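Local coordinates for protein thermophilic dibenzothiophene desulfurization enzyme C (Paenibacillus sp. A11-2, PDB 5XDC) that probably oxidises dibenzothiophene to its sulfoxide and sulfone with reduced FMN and molecular oxygen, as a flavin monooxygenase of the DszC family, at residues A44-I49 against G88-Y93; L18-E23 against S52-L57; T72-I77 against F255-L260. All coordinates share one frame; numbering follows the deposited sequence. Where two conformers were deposited one is given.

Contact 1 (A44-I49 against G88-Y93)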
ATOM      1  N   ALA B  44       0.998  27.786 -30.697  1.00 15.56           N
ATOM      2  CA  ALA B  44      -0.164  28.642 -30.476  1.00 19.79           C
ATOM      3  C   ALA B  44      -0.419  28.839 -28.993  1.00 23.31           C
ATOM      4  O   ALA B  44      -0.717  29.953 -28.540  1.00 20.02           O
ATOM      5  CB  ALA B  44      -1.399  28.044 -31.138  1.00 20.98           C
ATOM      6  N   GLU B  45      -0.289  27.762 -28.222  1.00 17.63           N
ATOM      7  CA  GLU B  45      -0.564  27.819 -26.797  1.00 17.38           C
ATOM      8  C   GLU B  45       0.532  28.582 -26.063  1.00 15.79           C
ATOM      9  O   GLU B  45       0.250  29.330 -25.120  1.00 15.38           O
ATOM     10  CB  GLU B  45      -0.710  26.393 -26.258  1.00 17.34           C
ATOM     11  CG  GLU B  45      -1.974  25.681 -26.718  1.00 18.91           C
ATOM     12  CD  GLU B  45      -1.951  25.265 -28.183  1.00 18.98           C
ATOM     13  OE1 GLU B  45      -0.855  24.969 -28.719  1.00 18.94           O
ATOM     14  OE2 GLU B  45      -3.050  25.219 -28.791  1.00 20.17           O
ATOM     15  N   ARG B  46       1.788  28.403 -26.482  1.00 15.03           N
ATOM     16  CA  ARG B  46       2.869  29.206 -25.930  1.00 13.79           C
ATOM     17  C   ARG B  46       2.621  30.691 -26.192  1.00 19.13           C
ATOM     18  O   ARG B  46       2.858  31.528 -25.318  1.00 16.10           O
ATOM     19  CB  ARG B  46       4.212  28.754 -26.510  1.00 16.50           C
ATOM     20  CG  ARG B  46       4.666  27.362 -26.022  1.00 16.86           C
ATOM     21  CD  ARG B  46       5.912  26.896 -26.748  1.00 17.68           C
ATOM     22  NE  ARG B  46       7.016  27.834 -26.565  1.00 16.21           N
ATOM     23  CZ  ARG B  46       7.861  27.824 -25.534  1.00 14.80           C
ATOM     24  NH1 ARG B  46       7.756  26.893 -24.588  1.00 17.82           N
ATOM     25  NH2 ARG B  46       8.811  28.734 -25.434  1.00 17.17           N
ATOM     26  N   ASP B  47       2.113  31.034 -27.378  1.00 18.48           N
ATOM     27  CA  ASP B  47       1.823  32.442 -27.660  1.00 18.10           C
ATOM     28  C   ASP B  47       0.644  32.949 -26.829  1.00 17.64           C
ATOM     29  O   ASP B  47       0.635  34.108 -26.400  1.00 18.48           O
ATOM     30  CB  ASP B  47       1.557  32.646 -29.154  1.00 17.44           C
ATOM     31  CG  ASP B  47       2.826  32.574 -30.004  1.00 18.50           C
ATOM     32  OD1 ASP B  47       3.947  32.638 -29.455  1.00 18.57           O
ATOM     33  OD2 ASP B  47       2.697  32.472 -31.253  1.00 23.34           O
ATOM     34  N   ALA B  48      -0.358  32.106 -26.572  1.00 15.15           N
ATOM     35  CA  ALA B  48      -1.428  32.515 -25.667  1.00 18.50           C
ATOM     36  C   ALA B  48      -0.879  32.822 -24.279  1.00 17.27           C
ATOM     37  O   ALA B  48      -1.318  33.774 -23.624  1.00 17.33           O
ATOM     38  CB  ALA B  48      -2.507  31.438 -25.588  1.00 18.93           C
ATOM     39  N   ILE B  49       0.079  32.024 -23.804  1.00 17.81           N
ATOM     40  CA  ILE B  49       0.706  32.318 -22.521  1.00 15.05           C
ATOM     41  C   ILE B  49       1.465  33.640 -22.597  1.00 16.38           C
ATOM     42  O   ILE B  49       1.444  34.444 -21.653  1.00 16.94           O
ATOM     43  CB  ILE B  49       1.612  31.145 -22.093  1.00 14.33           C
ATOM     44  CG1 ILE B  49       0.743  29.924 -21.774  1.00 15.00           C
ATOM     45  CG2 ILE B  49       2.481  31.543 -20.905  1.00 18.28           C
ATOM     46  CD1 ILE B  49       1.541  28.661 -21.488  1.00 17.34           C
ATOM     47  N   GLY B  88       1.776  22.993 -18.574  1.00 14.95           N
ATOM     48  CA  GLY B  88       2.138  23.260 -17.190  1.00 13.35           C
ATOM     49  C   GLY B  88       3.632  23.134 -16.945  1.00 12.77           C
ATOM     50  O   GLY B  88       4.240  23.969 -16.269  1.00 13.00           O
ATOM     51  N   HIS B  89       4.245  22.082 -17.494  1.00 12.39           N
ATOM     52  CA  HIS B  89       5.687  21.888 -17.406  1.00 11.86           C
ATOM     53  C   HIS B  89       6.442  23.053 -18.048  1.00 10.32           C
ATOM     54  O   HIS B  89       7.365  23.613 -17.450  1.00 13.34           O
ATOM     55  CB  HIS B  89       6.013  20.546 -18.064  1.00 16.46           C
ATOM     56  CG  HIS B  89       7.456  20.304 -18.343  1.00 18.98           C
ATOM     57  ND1 HIS B  89       8.084  19.143 -17.952  1.00 32.06           N
ATOM     58  CD2 HIS B  89       8.368  20.999 -19.063  1.00 18.23           C
ATOM     59  CE1 HIS B  89       9.336  19.159 -18.369  1.00 34.20           C
ATOM     60  NE2 HIS B  89       9.537  20.281 -19.036  1.00 24.14           N
ATOM     61  N   LEU B  90       6.053  23.442 -19.261  1.00 12.39           N
ATOM     62  CA  LEU B  90       6.759  24.531 -19.934  1.00 11.64           C
ATOM     63  C   LEU B  90       6.654  25.813 -19.123  1.00 11.88           C
ATOM     64  O   LEU B  90       7.648  26.513 -18.907  1.00 12.55           O
ATOM     65  CB  LEU B  90       6.195  24.740 -21.340  1.00 14.61           C
ATOM     66  CG  LEU B  90       6.488  23.661 -22.379  1.00 14.17           C
ATOM     67  CD1 LEU B  90       5.639  23.873 -23.608  1.00 14.58           C
ATOM     68  CD2 LEU B  90       7.973  23.659 -22.707  1.00 15.10           C
ATOM     69  N   PHE B  91       5.444  26.118 -18.672  1.00 13.74           N
ATOM     70  CA  PHE B  91       5.183  27.291 -17.846  1.00 14.23           C
ATOM     71  C   PHE B  91       5.972  27.222 -16.535  1.00 14.26           C
ATOM     72  O   PHE B  91       6.689  28.163 -16.172  1.00 14.83           O
ATOM     73  CB  PHE B  91       3.669  27.360 -17.636  1.00 13.55           C
ATOM     74  CG  PHE B  91       3.178  28.558 -16.864  1.00 13.06           C
ATOM     75  CD1 PHE B  91       3.088  29.802 -17.462  1.00 15.84           C
ATOM     76  CD2 PHE B  91       2.733  28.408 -15.562  1.00 13.95           C
ATOM     77  CE1 PHE B  91       2.610  30.887 -16.762  1.00 18.67           C
ATOM     78  CE2 PHE B  91       2.246  29.504 -14.847  1.00 18.58           C
ATOM     79  CZ  PHE B  91       2.169  30.736 -15.463  1.00 17.14           C
ATOM     80  N   GLY B  92       5.919  26.079 -15.845  1.00 11.70           N
ATOM     81  CA  GLY B  92       6.673  25.937 -14.603  1.00 12.94           C
ATOM     82  C   GLY B  92       8.176  26.075 -14.794  1.00 13.43           C
ATOM     83  O   GLY B  92       8.855  26.745 -14.006  1.00 13.86           O
ATOM     84  N   TYR B  93       8.724  25.435 -15.841  1.00 11.16           N
ATOM     85  CA  TYR B  93      10.159  25.488 -16.077  1.00 12.59           C
ATOM     86  C   TYR B  93      10.613  26.902 -16.403  1.00 14.33           C
ATOM     87  O   TYR B  93      11.739  27.281 -16.075  1.00 12.76           O
ATOM     88  CB  TYR B  93      10.549  24.567 -17.224  1.00 14.39           C
ATOM     89  CG  TYR B  93      10.973  23.189 -16.824  1.00 23.75           C
ATOM     90  CD1 TYR B  93      10.033  22.218 -16.494  1.00 25.54           C
ATOM     91  CD2 TYR B  93      12.309  22.840 -16.813  1.00 22.59           C
ATOM     92  CE1 TYR B  93      10.417  20.934 -16.142  1.00 24.89           C
ATOM     93  CE2 TYR B  93      12.713  21.544 -16.466  1.00 25.11           C
ATOM     94  CZ  TYR B  93      11.758  20.595 -16.129  1.00 24.94           C
ATOM     95  OH  TYR B  93      12.119  19.300 -15.776  1.00 23.50           O
TER

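Contact 2 (L18-E23 against S52-L57)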
ATOM      1  N   LEU B  18      -4.702  34.389 -11.182  1.00 24.51           N
ATOM      2  CA  LEU B  18      -5.218  33.026 -11.147  1.00 20.37           C
ATOM      3  C   LEU B  18      -6.425  32.857 -12.059  1.00 26.02           C
ATOM      4  O   LEU B  18      -6.591  31.796 -12.662  1.00 23.77           O
ATOM      5  CB  LEU B  18      -5.562  32.636  -9.709  1.00 27.04           C
ATOM      6  CG  LEU B  18      -4.367  32.625  -8.749  1.00 37.25           C
ATOM      7  CD1 LEU B  18      -4.842  32.307  -7.344  1.00 42.41           C
ATOM      8  CD2 LEU B  18      -3.298  31.622  -9.196  1.00 31.76           C
ATOM      9  N   ASP B  19      -7.269  33.886 -12.191  1.00 22.68           N
ATOM     10  CA  ASP B  19      -8.348  33.821 -13.173  1.00 22.30           C
ATOM     11  C   ASP B  19      -7.801  33.684 -14.592  1.00 15.30           C
ATOM     12  O   ASP B  19      -8.345  32.934 -15.406  1.00 24.94           O
ATOM     13  CB  ASP B  19      -9.223  35.070 -13.082  1.00 25.05           C
ATOM     14  CG  ASP B  19      -9.997  35.156 -11.777  1.00 37.37           C
ATOM     15  OD1 ASP B  19     -10.063  34.145 -11.052  1.00 31.13           O
ATOM     16  OD2 ASP B  19     -10.556  36.237 -11.497  1.00 35.58           O
ATOM     17  N   VAL B  20      -6.745  34.430 -14.915  1.00 18.83           N
ATOM     18  CA  VAL B  20      -6.156  34.335 -16.249  1.00 18.20           C
ATOM     19  C   VAL B  20      -5.638  32.929 -16.495  1.00 17.71           C
ATOM     20  O   VAL B  20      -5.849  32.357 -17.567  1.00 19.05           O
ATOM     21  CB  VAL B  20      -5.046  35.382 -16.414  1.00 17.41           C
ATOM     22  CG1 VAL B  20      -4.273  35.170 -17.723  1.00 20.31           C
ATOM     23  CG2 VAL B  20      -5.664  36.782 -16.389  1.00 25.60           C
ATOM     24  N   ALA B  21      -4.958  32.349 -15.507  1.00 19.90           N
ATOM     25  CA  ALA B  21      -4.447  30.987 -15.662  1.00 19.79           C
ATOM     26  C   ALA B  21      -5.585  29.986 -15.823  1.00 17.62           C
ATOM     27  O   ALA B  21      -5.505  29.060 -16.645  1.00 17.58           O
ATOM     28  CB  ALA B  21      -3.568  30.621 -14.463  1.00 21.19           C
ATOM     29  N   THR B  22      -6.660  30.160 -15.050  1.00 20.10           N
ATOM     30  CA  THR B  22      -7.813  29.275 -15.156  1.00 19.40           C
ATOM     31  C   THR B  22      -8.415  29.329 -16.550  1.00 20.99           C
ATOM     32  O   THR B  22      -8.767  28.290 -17.125  1.00 20.05           O
ATOM     33  CB  THR B  22      -8.852  29.643 -14.091  1.00 22.81           C
ATOM     34  OG1 THR B  22      -8.340  29.322 -12.796  1.00 23.29           O
ATOM     35  CG2 THR B  22     -10.159  28.885 -14.291  1.00 31.42           C
ATOM     36  N   GLU B  23      -8.545  30.534 -17.114  0.53 19.50           N
ATOM     37  CA  GLU B  23      -9.089  30.658 -18.462  0.53 21.53           C
ATOM     38  C   GLU B  23      -8.151  30.040 -19.489  0.53 17.77           C
ATOM     39  O   GLU B  23      -8.605  29.356 -20.412  0.53 20.31           O
ATOM     40  CB  GLU B  23      -9.361  32.127 -18.795  0.53 25.01           C
ATOM     41  CG  GLU B  23      -9.994  32.339 -20.168  0.53 19.79           C
ATOM     42  CD  GLU B  23     -11.208  31.459 -20.411  0.53 32.62           C
ATOM     43  OE1 GLU B  23     -11.181  30.640 -21.361  0.53 29.59           O
ATOM     44  OE2 GLU B  23     -12.186  31.581 -19.647  0.53 35.41           O
ATOM     45  N   SER B  52      -0.857  36.551 -22.268  1.00 19.48           N
ATOM     46  CA  SER B  52      -1.552  36.615 -20.988  1.00 19.09           C
ATOM     47  C   SER B  52      -0.835  37.491 -19.976  1.00 16.37           C
ATOM     48  O   SER B  52      -1.465  37.947 -19.012  1.00 17.45           O
ATOM     49  CB  SER B  52      -1.697  35.208 -20.418  1.00 18.08           C
ATOM     50  OG  SER B  52      -0.482  34.801 -19.821  1.00 17.85           O
ATOM     51  N   GLY B  53       0.466  37.732 -20.160  1.00 18.54           N
ATOM     52  CA  GLY B  53       1.263  38.441 -19.182  1.00 18.25           C
ATOM     53  C   GLY B  53       1.801  37.598 -18.040  1.00 14.11           C
ATOM     54  O   GLY B  53       2.700  38.054 -17.328  1.00 16.45           O
ATOM     55  N   LEU B  54       1.332  36.357 -17.864  1.00 15.22           N
ATOM     56  CA  LEU B  54       1.717  35.593 -16.685  1.00 15.30           C
ATOM     57  C   LEU B  54       3.199  35.210 -16.658  1.00 13.15           C
ATOM     58  O   LEU B  54       3.730  34.933 -15.577  1.00 15.14           O
ATOM     59  CB  LEU B  54       0.852  34.334 -16.562  1.00 16.10           C
ATOM     60  CG  LEU B  54      -0.648  34.563 -16.364  1.00 15.66           C
ATOM     61  CD1 LEU B  54      -1.344  33.217 -16.151  1.00 19.07           C
ATOM     62  CD2 LEU B  54      -0.934  35.510 -15.209  1.00 20.46           C
ATOM     63  N   LEU B  55       3.901  35.209 -17.795  1.00 14.76           N
ATOM     64  CA  LEU B  55       5.335  34.930 -17.742  1.00 15.86           C
ATOM     65  C   LEU B  55       6.078  35.977 -16.921  1.00 13.75           C
ATOM     66  O   LEU B  55       7.199  35.718 -16.466  1.00 15.27           O
ATOM     67  CB  LEU B  55       5.929  34.845 -19.152  1.00 15.25           C
ATOM     68  CG  LEU B  55       5.372  33.740 -20.061  1.00 17.23           C
ATOM     69  CD1 LEU B  55       5.737  33.932 -21.544  1.00 17.69           C
ATOM     70  CD2 LEU B  55       5.841  32.356 -19.601  1.00 14.10           C
ATOM     71  N   THR B  56       5.472  37.149 -16.703  1.00 16.26           N
ATOM     72  CA  THR B  56       6.082  38.215 -15.924  1.00 17.32           C
ATOM     73  C   THR B  56       5.622  38.211 -14.466  1.00 18.83           C
ATOM     74  O   THR B  56       5.825  39.202 -13.764  1.00 17.02           O
ATOM     75  CB  THR B  56       5.776  39.582 -16.553  1.00 15.78           C
ATOM     76  OG1 THR B  56       4.410  39.930 -16.327  1.00 15.54           O
ATOM     77  CG2 THR B  56       6.031  39.576 -18.056  1.00 17.28           C
ATOM     78  N   LEU B  57       5.023  37.107 -13.993  1.00 16.37           N
ATOM     79  CA  LEU B  57       4.442  37.075 -12.647  1.00 16.41           C
ATOM     80  C   LEU B  57       5.410  37.544 -11.572  1.00 16.69           C
ATOM     81  O   LEU B  57       5.005  38.238 -10.632  1.00 16.90           O
ATOM     82  CB  LEU B  57       3.940  35.661 -12.309  1.00 14.28           C
ATOM     83  CG  LEU B  57       2.494  35.380 -12.725  1.00 17.14           C
ATOM     84  CD1 LEU B  57       2.183  33.879 -12.730  1.00 17.08           C
ATOM     85  CD2 LEU B  57       1.524  36.101 -11.778  1.00 19.37           C
TER

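Contact 3 (T72-I77 against F255-L260)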
ATOM      1  N   THR B  72       1.192  32.379  -5.818  1.00 16.92           N
ATOM      2  CA  THR B  72       0.392  32.561  -7.023  1.00 13.96           C
ATOM      3  C   THR B  72       0.965  31.776  -8.201  1.00 13.66           C
ATOM      4  O   THR B  72       0.220  31.142  -8.958  1.00 17.36           O
ATOM      5  CB  THR B  72       0.311  34.052  -7.359  1.00 18.81           C
ATOM      6  OG1 THR B  72      -0.355  34.719  -6.277  1.00 20.68           O
ATOM      7  CG2 THR B  72      -0.457  34.282  -8.637  1.00 19.03           C
ATOM      8  N   VAL B  73       2.280  31.856  -8.398  1.00 15.36           N
ATOM      9  CA  VAL B  73       2.935  31.108  -9.469  1.00 14.95           C
ATOM     10  C   VAL B  73       2.642  29.615  -9.331  1.00 12.29           C
ATOM     11  O   VAL B  73       2.232  28.957 -10.292  1.00 13.69           O
ATOM     12  CB  VAL B  73       4.448  31.379  -9.452  1.00 16.95           C
ATOM     13  CG1 VAL B  73       5.165  30.473 -10.444  1.00 14.75           C
ATOM     14  CG2 VAL B  73       4.742  32.857  -9.759  1.00 18.05           C
ATOM     15  N   TYR B  74       2.866  29.067  -8.142  1.00 14.98           N
ATOM     16  CA  TYR B  74       2.661  27.635  -7.939  1.00 12.25           C
ATOM     17  C   TYR B  74       1.214  27.230  -8.214  1.00 13.27           C
ATOM     18  O   TYR B  74       0.959  26.185  -8.827  1.00 15.04           O
ATOM     19  CB  TYR B  74       3.083  27.247  -6.521  1.00 13.57           C
ATOM     20  CG  TYR B  74       4.577  27.190  -6.297  1.00 12.69           C
ATOM     21  CD1 TYR B  74       5.378  26.318  -7.036  1.00 14.10           C
ATOM     22  CD2 TYR B  74       5.198  27.987  -5.336  1.00 12.86           C
ATOM     23  CE1 TYR B  74       6.750  26.250  -6.835  1.00 13.06           C
ATOM     24  CE2 TYR B  74       6.559  27.912  -5.109  1.00 11.91           C
ATOM     25  CZ  TYR B  74       7.338  27.044  -5.861  1.00 11.75           C
ATOM     26  OH  TYR B  74       8.685  26.979  -5.648  1.00 13.54           O
ATOM     27  N   GLU B  75       0.245  28.028  -7.745  1.00 15.26           N
ATOM     28  CA  GLU B  75      -1.156  27.696  -7.990  1.00 15.72           C
ATOM     29  C   GLU B  75      -1.462  27.726  -9.481  1.00 13.19           C
ATOM     30  O   GLU B  75      -2.193  26.866  -9.996  1.00 14.89           O
ATOM     31  CB  GLU B  75      -2.058  28.657  -7.209  1.00 19.23           C
ATOM     32  CG  GLU B  75      -3.540  28.348  -7.354  1.00 32.60           C
ATOM     33  CD  GLU B  75      -4.432  29.095  -6.356  1.00 44.63           C
ATOM     34  OE1 GLU B  75      -5.668  28.975  -6.487  1.00 50.79           O
ATOM     35  OE2 GLU B  75      -3.915  29.794  -5.453  1.00 37.79           O
ATOM     36  N   ALA B  76      -0.897  28.707 -10.197  1.00 12.75           N
ATOM     37  CA  ALA B  76      -1.111  28.805 -11.636  1.00 12.30           C
ATOM     38  C   ALA B  76      -0.484  27.621 -12.364  1.00 11.92           C
ATOM     39  O   ALA B  76      -1.061  27.101 -13.324  1.00 14.73           O
ATOM     40  CB  ALA B  76      -0.540  30.119 -12.173  1.00 14.32           C
ATOM     41  N   ILE B  77       0.702  27.193 -11.927  1.00 13.73           N
ATOM     42  CA  ILE B  77       1.348  26.019 -12.522  1.00 13.68           C
ATOM     43  C   ILE B  77       0.447  24.800 -12.385  1.00 13.51           C
ATOM     44  O   ILE B  77       0.226  24.053 -13.346  1.00 14.13           O
ATOM     45  CB  ILE B  77       2.718  25.769 -11.864  1.00 12.04           C
ATOM     46  CG1 ILE B  77       3.734  26.849 -12.259  1.00 12.58           C
ATOM     47  CG2 ILE B  77       3.269  24.395 -12.249  1.00 14.55           C
ATOM     48  CD1 ILE B  77       4.971  26.886 -11.401  1.00 14.42           C
ATOM     49  N   PHE B 255       7.984  21.096  -9.654  1.00 12.86           N
ATOM     50  CA  PHE B 255       7.647  19.740 -10.071  1.00 13.88           C
ATOM     51  C   PHE B 255       6.500  19.189  -9.233  1.00 10.83           C
ATOM     52  O   PHE B 255       5.579  18.542  -9.758  1.00 12.71           O
ATOM     53  CB  PHE B 255       8.867  18.831  -9.946  1.00 11.32           C
ATOM     54  CG  PHE B 255      10.067  19.259 -10.773  1.00 14.08           C
ATOM     55  CD1 PHE B 255       9.919  20.090 -11.860  1.00 14.32           C
ATOM     56  CD2 PHE B 255      11.339  18.787 -10.456  1.00 14.65           C
ATOM     57  CE1 PHE B 255      11.024  20.466 -12.627  1.00 18.50           C
ATOM     58  CE2 PHE B 255      12.446  19.159 -11.215  1.00 15.56           C
ATOM     59  CZ  PHE B 255      12.281  20.001 -12.303  1.00 16.79           C
ATOM     60  N   THR B 256       6.551  19.427  -7.920  1.00 11.57           N
ATOM     61  CA  THR B 256       5.500  18.962  -7.022  1.00 13.42           C
ATOM     62  C   THR B 256       4.133  19.451  -7.475  1.00 14.58           C
ATOM     63  O   THR B 256       3.156  18.695  -7.479  1.00 12.87           O
ATOM     64  CB  THR B 256       5.793  19.441  -5.600  1.00 12.47           C
ATOM     65  OG1 THR B 256       7.030  18.894  -5.150  1.00 12.24           O
ATOM     66  CG2 THR B 256       4.705  19.005  -4.627  1.00 16.68           C
ATOM     67  N   HIS B 257       4.042  20.721  -7.874  1.00 12.11           N
ATOM     68  CA  HIS B 257       2.773  21.262  -8.333  1.00 11.97           C
ATOM     69  C   HIS B 257       2.361  20.737  -9.712  1.00 12.34           C
ATOM     70  O   HIS B 257       1.162  20.691 -10.013  1.00 12.81           O
ATOM     71  CB  HIS B 257       2.862  22.785  -8.310  1.00 12.05           C
ATOM     72  CG  HIS B 257       2.724  23.353  -6.932  1.00 10.08           C
ATOM     73  ND1 HIS B 257       3.775  23.425  -6.044  1.00 14.02           N
ATOM     74  CD2 HIS B 257       1.638  23.813  -6.264  1.00 15.80           C
ATOM     75  CE1 HIS B 257       3.347  23.927  -4.897  1.00 13.46           C
ATOM     76  NE2 HIS B 257       2.055  24.168  -5.003  1.00 14.58           N
ATOM     77  N   LEU B 258       3.311  20.334 -10.562  1.00 12.54           N
ATOM     78  CA  LEU B 258       2.935  19.602 -11.767  1.00 12.30           C
ATOM     79  C   LEU B 258       2.213  18.319 -11.396  1.00 10.48           C
ATOM     80  O   LEU B 258       1.165  17.994 -11.971  1.00 12.78           O
ATOM     81  CB  LEU B 258       4.171  19.267 -12.606  1.00 13.30           C
ATOM     82  CG  LEU B 258       4.975  20.432 -13.190  1.00 15.02           C
ATOM     83  CD1 LEU B 258       6.133  19.893 -13.991  1.00 15.22           C
ATOM     84  CD2 LEU B 258       4.073  21.317 -14.054  1.00 14.39           C
ATOM     85  N   TYR B 259       2.749  17.596 -10.408  1.00 11.32           N
ATOM     86  CA  TYR B 259       2.172  16.309 -10.025  1.00 10.98           C
ATOM     87  C   TYR B 259       0.821  16.495  -9.352  1.00 14.07           C
ATOM     88  O   TYR B 259      -0.125  15.750  -9.642  1.00 12.81           O
ATOM     89  CB  TYR B 259       3.141  15.537  -9.126  1.00 11.49           C
ATOM     90  CG  TYR B 259       4.539  15.426  -9.695  1.00 10.74           C
ATOM     91  CD1 TYR B 259       4.779  15.507 -11.063  1.00 12.38           C
ATOM     92  CD2 TYR B 259       5.613  15.249  -8.861  1.00 10.41           C
ATOM     93  CE1 TYR B 259       6.057  15.448 -11.560  1.00 12.87           C
ATOM     94  CE2 TYR B 259       6.900  15.189  -9.356  1.00 13.85           C
ATOM     95  CZ  TYR B 259       7.113  15.306 -10.709  1.00 12.05           C
ATOM     96  OH  TYR B 259       8.403  15.246 -11.170  1.00 13.35           O
ATOM     97  N   LEU B 260       0.691  17.493  -8.475  1.00 11.30           N
ATOM     98  CA  LEU B 260      -0.619  17.765  -7.877  1.00 13.62           C
ATOM     99  C   LEU B 260      -1.629  18.217  -8.927  1.00 12.15           C
ATOM    100  O   LEU B 260      -2.807  17.855  -8.864  1.00 13.10           O
ATOM    101  CB  LEU B 260      -0.487  18.819  -6.781  1.00 12.29           C
ATOM    102  CG  LEU B 260       0.384  18.414  -5.600  1.00 13.88           C
ATOM    103  CD1 LEU B 260       0.573  19.613  -4.667  1.00 16.74           C
ATOM    104  CD2 LEU B 260      -0.250  17.264  -4.833  1.00 17.05           C
TER

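Contact 1 (A44-I49 against G88-Y93)
Two helices of the N-terminal helical domain of the acyl-CoA dehydrogenase fold, 43-52 and 85-104, meet here through Arg46 with Leu90 and Ile49 with Phe91, on the flank of the flavin and substrate site. Helix 85-104 faces both the contact and the site. Leu90 and Phe91 go into the contact, while His89 touches the bound indole and Tyr93 belongs to the FMN site known for this protein, its OH hydrogen-bonded to Glu130 and His385.

Arg46 brings an apolar stem and a flat charged end. Its chain bends at chi3 (59°), which carries the guanidinium over to Leu90, and the two side chains cross at about a right angle. NH1 of Arg46 lies 3.7 Å from Leu90 CD2 and 3.8 Å from Leu90 CD1, so both methyls of the leucine gather round one nitrogen. They come to the edge of the guanidinium and leave its polar business to others: NE forms a salt bridge with Asp164, and Phe123 makes a cation-pi contact with the group. A buried arginine is thus paired with a carboxylate while leucine supplies bulk without competing for its hydrogens. The charge is probably steadied by that pairing.

One turn on, Ile49 points toward the other helix, with Ile49 CA 8.2 Å from Phe91 CA. A beta-branched residue suits this place because its two branches diverge at CB, and CG2, lying opposite the backbone N, is the one that meets the phenylalanine. The ring of Phe91 also packs on Ala76, Ile77 and Ile80 of helix 70-83, so a large flat residue can serve two helices at once. Ile49 CG2 comes to the ring at its edge, near the ring plane, 3.9 Å from Phe91 CD1 and 4.2 Å from Phe91 CE1.

Contact 2 (L18-E23 against S52-L57)
Val20 turns CG1 opposite its backbone N (chi1 172°), which sets that methyl against both Ser52 and Leu54, while Leu54 carries CG opposite its carbonyl carbon (chi1 -63°) and sends CD1 to helix 16-38. Val20 CG1 rests 3.7 Å from Ser52 CB and 3.9 Å from Leu54 CD1, the valine and leucine running antiparallel alongside one another. Leu54 CD1 also meets the CB of Ala21 at 3.8 Å; alanine suits this spot, being small enough to let the leucine methyl approach the helix backbone.

Both sides belong to the N-terminal helical domain, away from the flavin site. In the turn after helix 43-52, Gly53 has positive phi, where a CB would collide with the preceding carbonyl oxygen. Ser52 OG accepts from Leu54 N in an ST turn (3.1 Å, nearly straight at 170°) and is also bonded to Ile49 O, fixing where the leucine starts. Cutting Leu54 back to an alanine is likely to leave Ala21 CB without its leucine methyl, strip Val20 CG1 of one of its two partners and open a gap beside helix 16-38.

With the serine hydroxyl engaged on its own side, the contact depends on the fit of methyls rather than on any hydrogen bond across.

Contact 3 (T72-I77 against F255-L260)
Tyr74 meets His257 from its CB onward. CB sits over the centre of one face of the imidazole, 3.6 Å from the centroid of the His257 ring, a CH-pi contact. Next along, Tyr74 CG lies 3.8 Å from His257 CE1, and Tyr74 CD1 draws to 3.5 Å from His257 ND1. Tyr74 CE1 is already leaving the histidine ring, and the hydroxyl at the tip has its partner elsewhere, in Ile250 O, one of the backbone oxygens of helix 247-276. The two rings form an offset stack, centroids 4.7 Å apart and planes at 24°. Tyrosine suits the place because its CB lies over the imidazole and its ring stacks on it with an offset, while its OH reaches a polar mate.

His257 points toward helix 70-83, and its CG stands opposite the carbonyl carbon (chi1 -77°), which turns one face of the imidazole to Tyr74 CB. ND1 is hydrogen-bonded to Leu253 O one turn earlier in its own helix, a bond likely to hold the ring in its rotation and keep the face turned to the tyrosine. On the neighbouring helix 293-324, Ala313 touches His257 and Ala317 touches Tyr74.

The contact joins the N-terminal and C-terminal helical domains of the acyl-CoA dehydrogenase fold. The segments run the same way, their axes 8.9 Å apart at closest approach and crossing at -38°.

One turn beyond Tyr74, Ile77 points toward helix 247-276. Its CG2 branch, opposite the backbone N, lies 3.7 Å from Leu258 CD2, two branched apolar chains meeting by methyls. The leucine end comes nearer the partner helix than its CB does, and Leu258 also touches His89, a residue of the indole pocket, on helix 85-104.

The segments of contacts 1 and 2 all lie in the N-terminal helical domain, their centres about 10 Å apart, whereas contact 3, its centre about 13 Å from that of each, ties that domain to the C-terminal one. Along the chain, contact 2 opens first and interlaces with contact 1; contact 3 opens after contact 2 has closed but before the second segment of contact 1. All three touch: Phe91 packs on Leu54 and Leu57, Ala21 on Ala76, and Leu258 on the backbone of Gly88 and His89. Helix 85-104, which supplies one side of contact 1, is thus also touched from contact 3, consistent with its pocket residues being held from both domains.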